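Local coordinates for protein dihydroxyacetone kinase (Citrobacter freundii, PDB 1UN8) that phosphorylates dihydroxyacetone with ATP, yielding dihydroxyacetone phosphate and ADP, as a homodimer that uses magnesium or calcium ions, at residues L106-Y111 with V132-V137; F83-V88 with T112-N117. One frame throughout, in Å; residues are numbered along the deposited sequence.

Contact 1 of 2, residues L106-Y111 with V132-V137; sequences LIVKNY and VEMLIV
Leu106 and Val108 form backbone hydrogen bonds with alternate residues of the neighbouring strand, through both N-H and C=O. Leu106 N gives to Glu133 O and Leu106 O accepts from Leu135 N at 2.8 Å. Val108 repeats the pattern between Leu135 O and Val137 N, and beyond the strand end Asn110 N still reaches Val137 O at 2.9 Å, with a more bent N-H...O angle of 142°. Leu106 O and Val108 O also take CA-H...O contacts, from Met134 and Ile136, with Ile136 CA 3.2 Å from Val108 O. This is parallel pairing, joined by the crossover helix 112-127 into a beta-alpha-beta unit of the DhaK domain, with 132-137 the outermost strand within the chain. Apolar packing follows on both faces. Branched residues suit a buried strand: Ile107 CG2 and Val137 CG2 meet at 3.8 Å, on the face where Ile107 and Leu135 pack against helix 155-167. Toward helix 112-127, Val108 CG2 touches Met134 SD at 4.1 Å, while Leu106 CG rests on Val132 CG1. Among the polar groups, Asn110 has CG anti to its backbone N (chi1 -151°), its amide beside Ile136 CG2 and OD1 probably bonded to Arg115. Substrate-binding Lys109 bends its outer chain, NZ hydrogen-bonded to His65 NE2.

Contact 2 of 2, residues F83-V88 with T112-N117; sequences FASPSV and TGDRLN
Ser85 and Asn117 carry the two hydrogen bonds that fasten the loop after strand 76-80 to the first turns of helix 112-127, the crossover helix of a beta-alpha-beta unit in the DhaK domain. Ser85 OG donates to OD1 of the substrate-binding Asp114 over 2.5 Å, coming from above the carboxylate, 49° out of its plane. With OG anti to its own carbonyl carbon (chi1 -66°), the short serine side chain brings the hydroxyl against the helix backbone, 3.0 Å from Gly113 C. Glycine suits that position, since a side chain there would point at the hydroxyl. Pro86 CD lies 3.6 Å from Asp114 OD1, so the same oxygen has an apolar neighbour besides its donor.

One turn further along the helix, Asn117 spans to the loop with its amide. ND2 gives a nearly straight bond to Pro86 O, and the two groups are well matched in orientation: the acceptor lies 2° from the amide plane and the donor lies in the carbonyl plane. Asparagine is apt because its amide offers a donor to the loop carbonyl. The other branch, OD1, sits 3.5 Å from Val88 CG2, and the valine side chain crosses that of Asn117 at about a right angle.

Farther out, Ser87 is the N-cap of helix 88-98, its OG accepting from Ala90 N, while Pro86 packs on Phe118 and Val88 on Leu120. On the second subunit, Val434 packs on Asn117, and Tyr467 O accepts a hydrogen bond from Arg115 NE. Within the helix, the turn leading to the asparagine is held by Asn117 N bonding to Gly113 O at 3.0 Å.

Overall arrangement
The centres of contacts 1 and 2 lie 11 Å apart. Contact 1 pairs the two strands of a beta-alpha-beta unit, while contact 2 sets the loop 83-88 against the start of its crossover helix. They meet directly where Val108 CG1 packs 3.4 Å from Asp114 CB and where Asn110 OD1 lies 2.8 Å from Arg115 NH1. Each contributes a substrate-binding residue, Lys109 from contact 1 and Asp114 from contact 2, with side chains about 4 Å apart at their nearest atoms. The catalytic His220, which forms the covalent hemiaminal intermediate, meets both Tyr111 and Phe83 edge-to-face. Both contacts also touch the second subunit, among others through its residues Phe466 and Tyr467.

Contact 1 of 2, residues L106-Y111 with V132-V137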
loop_
_atom_site.group_PDB
_atom_site.type_symbol
_atom_site.label_atom_id
_atom_site.label_comp_id
_atom_site.label_asym_id
_atom_site.label_seq_id
_atom_site.Cartn_x
_atom_site.Cartn_y
_atom_site.Cartn_z
ATOM N N LEU A 106 -0.288 -28.799 5.797
ATOM C CA LEU A 106 0.370 -27.609 6.329
ATOM C C LEU A 106 1.184 -27.019 5.161
ATOM O O LEU A 106 1.971 -27.727 4.526
ATOM C CB LEU A 106 1.311 -27.973 7.482
ATOM C CG LEU A 106 0.728 -28.672 8.717
ATOM C CD1 LEU A 106 1.848 -28.952 9.717
ATOM C CD2 LEU A 106 -0.368 -27.830 9.353
ATOM N N ILE A 107 0.963 -25.745 4.842
ATOM C CA ILE A 107 1.717 -25.093 3.783
ATOM C C ILE A 107 2.697 -24.152 4.502
ATOM O O ILE A 107 2.289 -23.148 5.115
ATOM C CB ILE A 107 0.803 -24.279 2.859
ATOM C CG1 ILE A 107 -0.276 -25.198 2.258
ATOM C CG2 ILE A 107 1.653 -23.599 1.753
ATOM C CD1 ILE A 107 -0.290 -25.263 0.757
ATOM N N VAL A 108 3.986 -24.474 4.432
ATOM C CA VAL A 108 5.000 -23.678 5.117
ATOM C C VAL A 108 6.047 -23.002 4.230
ATOM O O VAL A 108 6.657 -23.645 3.379
ATOM C CB VAL A 108 5.739 -24.546 6.148
ATOM C CG1 VAL A 108 6.803 -23.736 6.862
ATOM C CG2 VAL A 108 4.740 -25.097 7.144
ATOM N N LYS A 109 6.258 -21.703 4.448
ATOM C CA LYS A 109 7.260 -20.948 3.690
ATOM C C LYS A 109 8.625 -21.445 4.170
ATOM O O LYS A 109 8.795 -21.760 5.345
ATOM C CB LYS A 109 7.096 -19.439 3.928
ATOM C CG LYS A 109 5.781 -18.879 3.379
ATOM C CD LYS A 109 5.728 -17.342 3.391
ATOM C CE LYS A 109 5.930 -16.752 4.783
ATOM N NZ LYS A 109 5.000 -17.303 5.800
ATOM N N ASN A 110 9.591 -21.532 3.264
ATOM C CA ASN A 110 10.910 -22.054 3.616
ATOM C C ASN A 110 11.744 -21.225 4.591
ATOM O O ASN A 110 12.533 -20.382 4.185
ATOM C CB ASN A 110 11.725 -22.303 2.345
ATOM C CG ASN A 110 12.737 -23.424 2.510
ATOM O OD1 ASN A 110 12.983 -23.891 3.623
ATOM N ND2 ASN A 110 13.330 -23.862 1.396
ATOM N N TYR A 111 11.556 -21.469 5.879
ATOM C CA TYR A 111 12.320 -20.794 6.923
ATOM C C TYR A 111 12.436 -21.784 8.079
ATOM O O TYR A 111 11.440 -22.386 8.489
ATOM C CB TYR A 111 11.678 -19.449 7.271
ATOM C CG TYR A 111 11.543 -18.512 6.092
ATOM C CD1 TYR A 111 10.324 -18.356 5.445
ATOM C CD2 TYR A 111 12.627 -17.785 5.625
ATOM C CE1 TYR A 111 10.190 -17.500 4.367
ATOM C CE2 TYR A 111 12.505 -16.928 4.549
ATOM C CZ TYR A 111 11.284 -16.789 3.923
ATOM O OH TYR A 111 11.159 -15.937 2.851
ATOM N N VAL A 132 -1.601 -35.897 8.636
ATOM C CA VAL A 132 -0.964 -34.638 8.290
ATOM C C VAL A 132 0.093 -34.732 7.202
ATOM O O VAL A 132 0.833 -35.714 7.109
ATOM C CB VAL A 132 -0.293 -34.019 9.527
ATOM C CG1 VAL A 132 0.088 -32.574 9.242
ATOM C CG2 VAL A 132 -1.223 -34.125 10.727
ATOM N N GLU A 133 0.150 -33.693 6.379
ATOM C CA GLU A 133 1.143 -33.596 5.323
ATOM C C GLU A 133 1.691 -32.165 5.351
ATOM O O GLU A 133 0.973 -31.217 5.687
ATOM C CB GLU A 133 0.525 -33.901 3.959
ATOM C CG GLU A 133 0.190 -35.375 3.714
ATOM C CD GLU A 133 1.359 -36.317 3.978
ATOM O OE1 GLU A 133 2.524 -35.921 3.760
ATOM O OE2 GLU A 133 1.108 -37.466 4.392
ATOM N N MET A 134 2.965 -32.011 5.015
ATOM C CA MET A 134 3.573 -30.689 5.006
ATOM C C MET A 134 4.257 -30.372 3.684
ATOM O O MET A 134 5.028 -31.179 3.165
ATOM C CB MET A 134 4.590 -30.570 6.134
ATOM C CG MET A 134 5.208 -29.201 6.229
ATOM S SD MET A 134 6.114 -28.953 7.777
ATOM C CE MET A 134 7.702 -28.573 7.071
ATOM N N LEU A 135 3.967 -29.199 3.134
ATOM C CA LEU A 135 4.583 -28.773 1.882
ATOM C C LEU A 135 5.377 -27.495 2.123
ATOM O O LEU A 135 4.803 -26.435 2.386
ATOM C CB LEU A 135 3.526 -28.509 0.808
ATOM C CG LEU A 135 4.089 -27.871 -0.469
ATOM C CD1 LEU A 135 5.072 -28.841 -1.098
ATOM C CD2 LEU A 135 2.980 -27.518 -1.454
ATOM N N ILE A 136 6.703 -27.603 2.046
ATOM C CA ILE A 136 7.572 -26.442 2.233
ATOM C C ILE A 136 7.677 -25.712 0.885
ATOM O O ILE A 136 8.070 -26.310 -0.129
ATOM C CB ILE A 136 9.009 -26.837 2.679
ATOM C CG1 ILE A 136 8.989 -27.675 3.959
ATOM C CG2 ILE A 136 9.816 -25.579 2.947
ATOM C CD1 ILE A 136 8.514 -29.071 3.742
ATOM N N VAL A 137 7.320 -24.429 0.866
ATOM C CA VAL A 137 7.384 -23.640 -0.361
ATOM C C VAL A 137 8.641 -22.760 -0.431
ATOM O O VAL A 137 8.902 -21.959 0.470
ATOM C CB VAL A 137 6.142 -22.747 -0.500
ATOM C CG1 VAL A 137 6.131 -22.077 -1.870
ATOM C CG2 VAL A 137 4.884 -23.586 -0.316
#

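Contact 2 of 2, residues F83-V88 with T112-N117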
loop_
_atom_site.group_PDB
_atom_site.type_symbol
_atom_site.label_atom_id
_atom_site.label_comp_id
_atom_site.label_asym_id
_atom_site.label_seq_id
_atom_site.Cartn_x
_atom_site.Cartn_y
_atom_site.Cartn_z
ATOM N N PHE A 83 7.661 -11.150 12.320
ATOM C CA PHE A 83 8.845 -11.811 11.780
ATOM C C PHE A 83 9.397 -12.907 12.672
ATOM O O PHE A 83 10.599 -13.186 12.655
ATOM C CB PHE A 83 9.940 -10.780 11.521
ATOM C CG PHE A 83 9.619 -9.813 10.417
ATOM C CD1 PHE A 83 10.516 -8.792 10.088
ATOM C CD2 PHE A 83 8.443 -9.935 9.676
ATOM C CE1 PHE A 83 10.247 -7.910 9.035
ATOM C CE2 PHE A 83 8.166 -9.065 8.623
ATOM C CZ PHE A 83 9.072 -8.049 8.300
ATOM N N ALA A 84 8.518 -13.533 13.450
ATOM C CA ALA A 84 8.909 -14.611 14.360
ATOM C C ALA A 84 7.939 -15.777 14.213
ATOM O O ALA A 84 6.722 -15.585 14.231
ATOM C CB ALA A 84 8.901 -14.108 15.785
ATOM N N SER A 85 8.479 -16.981 14.071
ATOM C CA SER A 85 7.654 -18.177 13.905
ATOM C C SER A 85 6.697 -18.435 15.068
ATOM O O SER A 85 7.008 -18.129 16.225
ATOM C CB SER A 85 8.541 -19.417 13.726
ATOM O OG SER A 85 9.268 -19.376 12.516
ATOM N N PRO A 86 5.520 -19.018 14.770
ATOM C CA PRO A 86 4.515 -19.334 15.792
ATOM C C PRO A 86 5.098 -20.472 16.633
ATOM O O PRO A 86 6.031 -21.144 16.194
ATOM C CB PRO A 86 3.315 -19.809 14.975
ATOM C CG PRO A 86 3.558 -19.271 13.589
ATOM C CD PRO A 86 5.044 -19.407 13.434
ATOM N N SER A 87 4.566 -20.688 17.831
ATOM C CA SER A 87 5.068 -21.761 18.694
ATOM C C SER A 87 4.536 -23.118 18.231
ATOM O O SER A 87 3.531 -23.185 17.525
ATOM C CB SER A 87 4.623 -21.528 20.133
ATOM O OG SER A 87 3.228 -21.747 20.254
ATOM N N VAL A 88 5.213 -24.198 18.625
ATOM C CA VAL A 88 4.778 -25.543 18.257
ATOM C C VAL A 88 3.352 -25.751 18.784
ATOM O O VAL A 88 2.468 -26.252 18.086
ATOM C CB VAL A 88 5.712 -26.608 18.871
ATOM C CG1 VAL A 88 5.245 -28.005 18.489
ATOM C CG2 VAL A 88 7.127 -26.384 18.389
ATOM N N THR A 112 13.651 -21.957 8.592
ATOM C CA THR A 112 13.904 -22.885 9.689
ATOM C C THR A 112 12.866 -22.844 10.806
ATOM O O THR A 112 12.287 -23.864 11.163
ATOM C CB THR A 112 15.277 -22.631 10.311
ATOM O OG1 THR A 112 16.266 -22.692 9.284
ATOM C CG2 THR A 112 15.593 -23.690 11.367
ATOM N N GLY A 113 12.649 -21.662 11.366
ATOM C CA GLY A 113 11.686 -21.525 12.447
ATOM C C GLY A 113 10.340 -22.164 12.148
ATOM O O GLY A 113 9.796 -22.891 12.971
ATOM N N ASP A 114 9.795 -21.898 10.970
ATOM C CA ASP A 114 8.511 -22.466 10.602
ATOM C C ASP A 114 8.589 -23.959 10.328
ATOM O O ASP A 114 7.712 -24.715 10.739
ATOM C CB ASP A 114 7.940 -21.757 9.378
ATOM C CG ASP A 114 7.559 -20.333 9.666
ATOM O OD1 ASP A 114 7.473 -19.997 10.868
ATOM O OD2 ASP A 114 7.346 -19.558 8.704
ATOM N N ARG A 115 9.638 -24.378 9.633
ATOM C CA ARG A 115 9.817 -25.782 9.308
ATOM C C ARG A 115 9.933 -26.610 10.577
ATOM O O ARG A 115 9.297 -27.652 10.709
ATOM C CB ARG A 115 11.068 -25.960 8.445
ATOM C CG ARG A 115 10.954 -25.291 7.080
ATOM C CD ARG A 115 12.226 -25.408 6.265
ATOM N NE ARG A 115 12.765 -26.764 6.233
ATOM C CZ ARG A 115 13.421 -27.275 5.195
ATOM N NH1 ARG A 115 13.616 -26.550 4.098
ATOM N NH2 ARG A 115 13.889 -28.510 5.249
ATOM N N LEU A 116 10.737 -26.143 11.518
ATOM C CA LEU A 116 10.913 -26.869 12.761
ATOM C C LEU A 116 9.671 -26.839 13.651
ATOM O O LEU A 116 9.319 -27.846 14.257
ATOM C CB LEU A 116 12.109 -26.313 13.537
ATOM C CG LEU A 116 13.468 -26.447 12.856
ATOM C CD1 LEU A 116 14.553 -25.981 13.807
ATOM C CD2 LEU A 116 13.713 -27.894 12.451
ATOM N N ASN A 117 9.000 -25.697 13.736
ATOM C CA ASN A 117 7.832 -25.623 14.601
ATOM C C ASN A 117 6.586 -26.272 14.044
ATOM O O ASN A 117 5.865 -26.933 14.782
ATOM C CB ASN A 117 7.545 -24.184 15.006
ATOM C CG ASN A 117 8.386 -23.753 16.183
ATOM O OD1 ASN A 117 9.347 -24.431 16.565
ATOM N ND2 ASN A 117 8.031 -22.614 16.771
#